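Local coordinates for short afifavidin (PDB 6HDT), which binds biotin tightly without a covalent link, and probably 2-iminobiotin too, though what this does for the bacterium is unknown, at residues N68-V74 and V86-F92. Residue numbers count along the deposited sequence, not the author numbering.
Sequences NFIGFTV and VTSWTGF. With BTN (biotin), chain E.
Residues 69-74 and 86-92, on hairpin strands 69-77 and 82-96 of the avidin barrel, run antiparallel, the axes of these short pieces 4.6 Å apart at 171°. Both are extended (phi/psi near -130/145), G91 almost fully (-178/-166). Hydrogen-bonded pairs close by I70 N-G91 O (3.0 Å), G91 N-I70 O (2.9 Å), F72 N-W89 O (3.0 Å), W89 N-F72 O (2.8 Å), V74 N-T87 O and T87 N-V74 O (both 2.9 Å); F69/F92, G71/T90 and T73/S88 are non-hydrogen-bonded. Inside the barrel, the F72 ring (chi1 p) and W89 five-membered ring (chi1 m) barely overlap, planes at 20°, centroids 4.9 Å apart; W89 CB lies 3.9 Å from the F72 centroid (CH-pi), V74 CG2 3.7 Å from W89 CZ3. On the other face T73 OG1 and S88 OG hydrogen-bond (2.8 Å); both residues pack on G71 of the second subunit. T87 OG1, hydrogen-bonded to W76, lies 3.3 Å and W89 CZ2 3.6 Å from biotin S1; with W89 NE1 held by D123, one strand face offers the sulfur a hydroxyl and an indole carbon.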
ATOM      1  N   ASN A  68      -1.254  -6.015 -14.330  1.00 17.32           N
ATOM      2  CA  ASN A  68      -2.097  -4.824 -14.333  1.00 17.45           C
ATOM      3  C   ASN A  68      -2.631  -4.473 -12.949  1.00 16.53           C
ATOM      4  O   ASN A  68      -3.588  -3.750 -12.839  1.00 17.57           O
ATOM      5  CB  ASN A  68      -3.223  -4.921 -15.372  1.00 21.09           C
ATOM      6  CG  ASN A  68      -4.212  -5.995 -15.057  1.00 22.02           C
ATOM      7  OD1 ASN A  68      -3.833  -7.130 -14.826  1.00 23.95           O
ATOM      8  ND2 ASN A  68      -5.490  -5.647 -15.029  1.00 24.35           N
ATOM      9  N   PHE A  69      -1.959  -4.946 -11.912  1.00 16.25           N
ATOM     10  CA  PHE A  69      -2.378  -4.689 -10.539  1.00 16.36           C
ATOM     11  C   PHE A  69      -1.356  -3.861  -9.829  1.00 16.40           C
ATOM     12  O   PHE A  69      -0.166  -3.945 -10.105  1.00 15.06           O
ATOM     13  CB  PHE A  69      -2.574  -6.024  -9.808  1.00 16.95           C
ATOM     14  CG  PHE A  69      -3.588  -6.891 -10.476  1.00 16.81           C
ATOM     15  CD1 PHE A  69      -4.934  -6.613 -10.320  1.00 19.57           C
ATOM     16  CD2 PHE A  69      -3.197  -7.966 -11.235  1.00 19.09           C
ATOM     17  CE1 PHE A  69      -5.894  -7.390 -10.951  1.00 20.59           C
ATOM     18  CE2 PHE A  69      -4.155  -8.742 -11.892  1.00 17.82           C
ATOM     19  CZ  PHE A  69      -5.492  -8.459 -11.729  1.00 18.07           C
ATOM     20  N   ILE A  70      -1.867  -3.070  -8.897  1.00 15.70           N
ATOM     21  CA  ILE A  70      -1.071  -2.099  -8.189  1.00 14.97           C
ATOM     22  C   ILE A  70      -1.600  -1.856  -6.787  1.00 14.86           C
ATOM     23  O   ILE A  70      -2.781  -1.982  -6.530  1.00 15.19           O
ATOM     24  CB  ILE A  70      -1.016  -0.783  -8.979  1.00 14.86           C
ATOM     25  CG1 ILE A  70       0.089   0.149  -8.436  1.00 18.14           C
ATOM     26  CG2 ILE A  70      -2.369  -0.115  -9.024  1.00 17.36           C
ATOM     27  CD1 ILE A  70       0.412   1.299  -9.383  1.00 22.25           C
ATOM     28  N   GLY A  71      -0.682  -1.496  -5.901  1.00 15.32           N
ATOM     29  CA  GLY A  71      -1.047  -0.986  -4.577  1.00 15.78           C
ATOM     30  C   GLY A  71      -0.044   0.062  -4.180  1.00 16.52           C
ATOM     31  O   GLY A  71       1.150  -0.082  -4.470  1.00 14.65           O
ATOM     32  N   PHE A  72      -0.523   1.117  -3.521  1.00 14.26           N
ATOM     33  CA  PHE A  72       0.371   2.178  -3.104  1.00 15.72           C
ATOM     34  C   PHE A  72      -0.164   2.932  -1.912  1.00 15.46           C
ATOM     35  O   PHE A  72      -1.363   2.984  -1.661  1.00 14.48           O
ATOM     36  CB  PHE A  72       0.703   3.156  -4.231  1.00 17.47           C
ATOM     37  CG  PHE A  72      -0.503   3.760  -4.906  1.00 16.20           C
ATOM     38  CD1 PHE A  72      -1.079   3.161  -6.017  1.00 18.06           C
ATOM     39  CD2 PHE A  72      -1.022   4.959  -4.471  1.00 15.84           C
ATOM     40  CE1 PHE A  72      -2.176   3.728  -6.631  1.00 18.48           C
ATOM     41  CE2 PHE A  72      -2.127   5.531  -5.070  1.00 15.82           C
ATOM     42  CZ  PHE A  72      -2.705   4.914  -6.181  1.00 17.98           C
ATOM     43  N   THR A  73       0.779   3.495  -1.167  1.00 15.57           N
ATOM     44  CA  THR A  73       0.467   4.182   0.084  1.00 16.19           C
ATOM     45  C   THR A  73       0.970   5.612   0.077  1.00 15.37           C
ATOM     46  O   THR A  73       2.019   5.877  -0.487  1.00 15.87           O
ATOM     47  CB  THR A  73       1.082   3.422   1.257  1.00 15.25           C
ATOM     48  OG1 THR A  73       0.514   2.124   1.303  1.00 17.65           O
ATOM     49  CG2 THR A  73       0.839   4.117   2.592  1.00 16.57           C
ATOM     50  N   VAL A  74       0.219   6.516   0.709  1.00 17.15           N
ATOM     51  CA  VAL A  74       0.626   7.903   0.937  1.00 16.72           C
ATOM     52  C   VAL A  74       0.437   8.207   2.440  1.00 15.88           C
ATOM     53  O   VAL A  74      -0.651   8.044   3.008  1.00 16.36           O
ATOM     54  CB  VAL A  74      -0.221   8.898   0.133  1.00 17.19           C
ATOM     55  CG1 VAL A  74       0.047  10.334   0.584  1.00 17.11           C
ATOM     56  CG2 VAL A  74       0.009   8.736  -1.351  1.00 17.79           C
ATOM     57  N   VAL A  86      -2.811   7.997   7.027  1.00 16.28           N
ATOM     58  CA  VAL A  86      -2.174   7.270   5.940  1.00 15.87           C
ATOM     59  C   VAL A  86      -3.265   6.636   5.093  1.00 15.16           C
ATOM     60  O   VAL A  86      -4.159   6.021   5.637  1.00 15.37           O
ATOM     61  CB  VAL A  86      -1.277   6.132   6.473  1.00 14.89           C
ATOM     62  CG1 VAL A  86      -0.717   5.296   5.335  1.00 16.32           C
ATOM     63  CG2 VAL A  86      -0.177   6.676   7.356  1.00 17.82           C
ATOM     64  N   THR A  87      -3.131   6.717   3.767  1.00 15.41           N
ATOM     65  CA  THR A  87      -4.048   5.991   2.832  1.00 14.35           C
ATOM     66  C   THR A  87      -3.285   4.957   2.005  1.00 13.68           C
ATOM     67  O   THR A  87      -2.144   5.167   1.616  1.00 13.70           O
ATOM     68  CB  THR A  87      -4.724   6.992   1.861  1.00 15.09           C
ATOM     69  OG1 THR A  87      -5.364   8.044   2.583  1.00 17.34           O
ATOM     70  CG2 THR A  87      -5.733   6.357   0.927  1.00 16.72           C
ATOM     71  N   SER A  88      -3.934   3.823   1.722  1.00 17.03           N
ATOM     72  CA  SER A  88      -3.440   2.907   0.695  1.00 12.65           C
ATOM     73  C   SER A  88      -4.528   2.670  -0.319  1.00 12.85           C
ATOM     74  O   SER A  88      -5.664   2.484   0.026  1.00 13.60           O
ATOM     75  CB  SER A  88      -2.980   1.576   1.269  1.00 14.51           C
ATOM     76  OG  SER A  88      -2.024   1.758   2.367  1.00 15.73           O
ATOM     77  N   TRP A  89      -4.123   2.584  -1.582  1.00 15.20           N
ATOM     78  CA  TRP A  89      -5.033   2.268  -2.648  1.00 15.84           C
ATOM     79  C   TRP A  89      -4.616   0.928  -3.207  1.00 16.91           C
ATOM     80  O   TRP A  89      -3.427   0.628  -3.250  1.00 16.28           O
ATOM     81  CB  TRP A  89      -4.890   3.283  -3.779  1.00 17.98           C
ATOM     82  CG  TRP A  89      -5.420   4.647  -3.569  1.00 17.42           C
ATOM     83  CD1 TRP A  89      -6.570   5.166  -4.076  1.00 18.70           C
ATOM     84  CD2 TRP A  89      -4.784   5.697  -2.851  1.00 18.11           C
ATOM     85  NE1 TRP A  89      -6.705   6.470  -3.700  1.00 20.28           N
ATOM     86  CE2 TRP A  89      -5.618   6.827  -2.946  1.00 18.02           C
ATOM     87  CE3 TRP A  89      -3.581   5.798  -2.140  1.00 17.77           C
ATOM     88  CZ2 TRP A  89      -5.284   8.046  -2.376  1.00 17.25           C
ATOM     89  CZ3 TRP A  89      -3.262   7.024  -1.549  1.00 16.38           C
ATOM     90  CH2 TRP A  89      -4.102   8.115  -1.663  1.00 15.60           C
ATOM     91  N   THR A  90      -5.571   0.155  -3.727  1.00 20.64           N
ATOM     92  CA  THR A  90      -5.237  -1.101  -4.393  1.00 15.68           C
ATOM     93  C   THR A  90      -6.204  -1.301  -5.535  1.00 12.97           C
ATOM     94  O   THR A  90      -7.367  -1.003  -5.404  1.00 14.49           O
ATOM     95  CB  THR A  90      -5.292  -2.309  -3.435  1.00 15.30           C
ATOM     96  OG1 THR A  90      -4.766  -1.939  -2.140  1.00 17.65           O
ATOM     97  CG2 THR A  90      -4.517  -3.516  -4.009  1.00 17.28           C
ATOM     98  N   GLY A  91      -5.709  -1.763  -6.666  1.00 12.45           N
ATOM     99  CA  GLY A  91      -6.593  -1.825  -7.827  1.00 12.37           C
ATOM    100  C   GLY A  91      -5.925  -2.402  -9.040  1.00 12.24           C
ATOM    101  O   GLY A  91      -4.884  -3.016  -8.978  1.00 13.19           O
ATOM    102  N   PHE A  92      -6.615  -2.195 -10.160  1.00 14.22           N
ATOM    103  CA  PHE A  92      -6.260  -2.788 -11.433  1.00 16.80           C
ATOM    104  C   PHE A  92      -6.507  -1.827 -12.594  1.00 16.63           C
ATOM    105  O   PHE A  92      -7.459  -1.014 -12.584  1.00 18.87           O
ATOM    106  CB  PHE A  92      -7.027  -4.073 -11.664  1.00 16.83           C
ATOM    107  CG  PHE A  92      -8.514  -3.920 -11.698  1.00 22.13           C
ATOM    108  CD1 PHE A  92      -9.261  -4.015 -10.520  1.00 20.20           C
ATOM    109  CD2 PHE A  92      -9.192  -3.723 -12.906  1.00 22.83           C
ATOM    110  CE1 PHE A  92     -10.636  -3.886 -10.550  1.00 18.97           C
ATOM    111  CE2 PHE A  92     -10.584  -3.603 -12.933  1.00 20.15           C
ATOM    112  CZ  PHE A  92     -11.302  -3.687 -11.761  1.00 25.52           C
TER
HETATM  113  C11 BTN E 201      -6.583  13.481   5.371  1.00 23.01           C
HETATM  114  O11 BTN E 201      -6.440  12.806   6.408  1.00 25.42           O
HETATM  115  O12 BTN E 201      -7.607  14.176   5.169  1.00 20.06           O
HETATM  116  C10 BTN E 201      -5.469  13.420   4.340  1.00 21.42           C
HETATM  117  C9  BTN E 201      -5.978  13.545   2.906  1.00 21.76           C
HETATM  118  C8  BTN E 201      -6.757  12.307   2.452  1.00 20.34           C
HETATM  119  C7  BTN E 201      -7.365  12.436   1.058  1.00 21.27           C
HETATM  120  C2  BTN E 201      -8.101  11.149   0.701  1.00 18.21           C
HETATM  121  S1  BTN E 201      -7.056   9.768   0.271  1.00 17.34           S
HETATM  122  C6  BTN E 201      -8.421   8.879  -0.420  1.00 16.12           C
HETATM  123  C5  BTN E 201      -9.271   9.927  -1.114  1.00 16.64           C
HETATM  124  N1  BTN E 201      -8.886  10.132  -2.483  1.00 17.97           N
HETATM  125  C3  BTN E 201      -8.388  11.334  -2.770  1.00 15.79           C
HETATM  126  O3  BTN E 201      -8.033  11.695  -3.906  1.00 17.87           O
HETATM  127  N2  BTN E 201      -8.359  12.057  -1.620  1.00 16.19           N
HETATM  128  C4  BTN E 201      -8.985  11.318  -0.534  1.00 15.39           C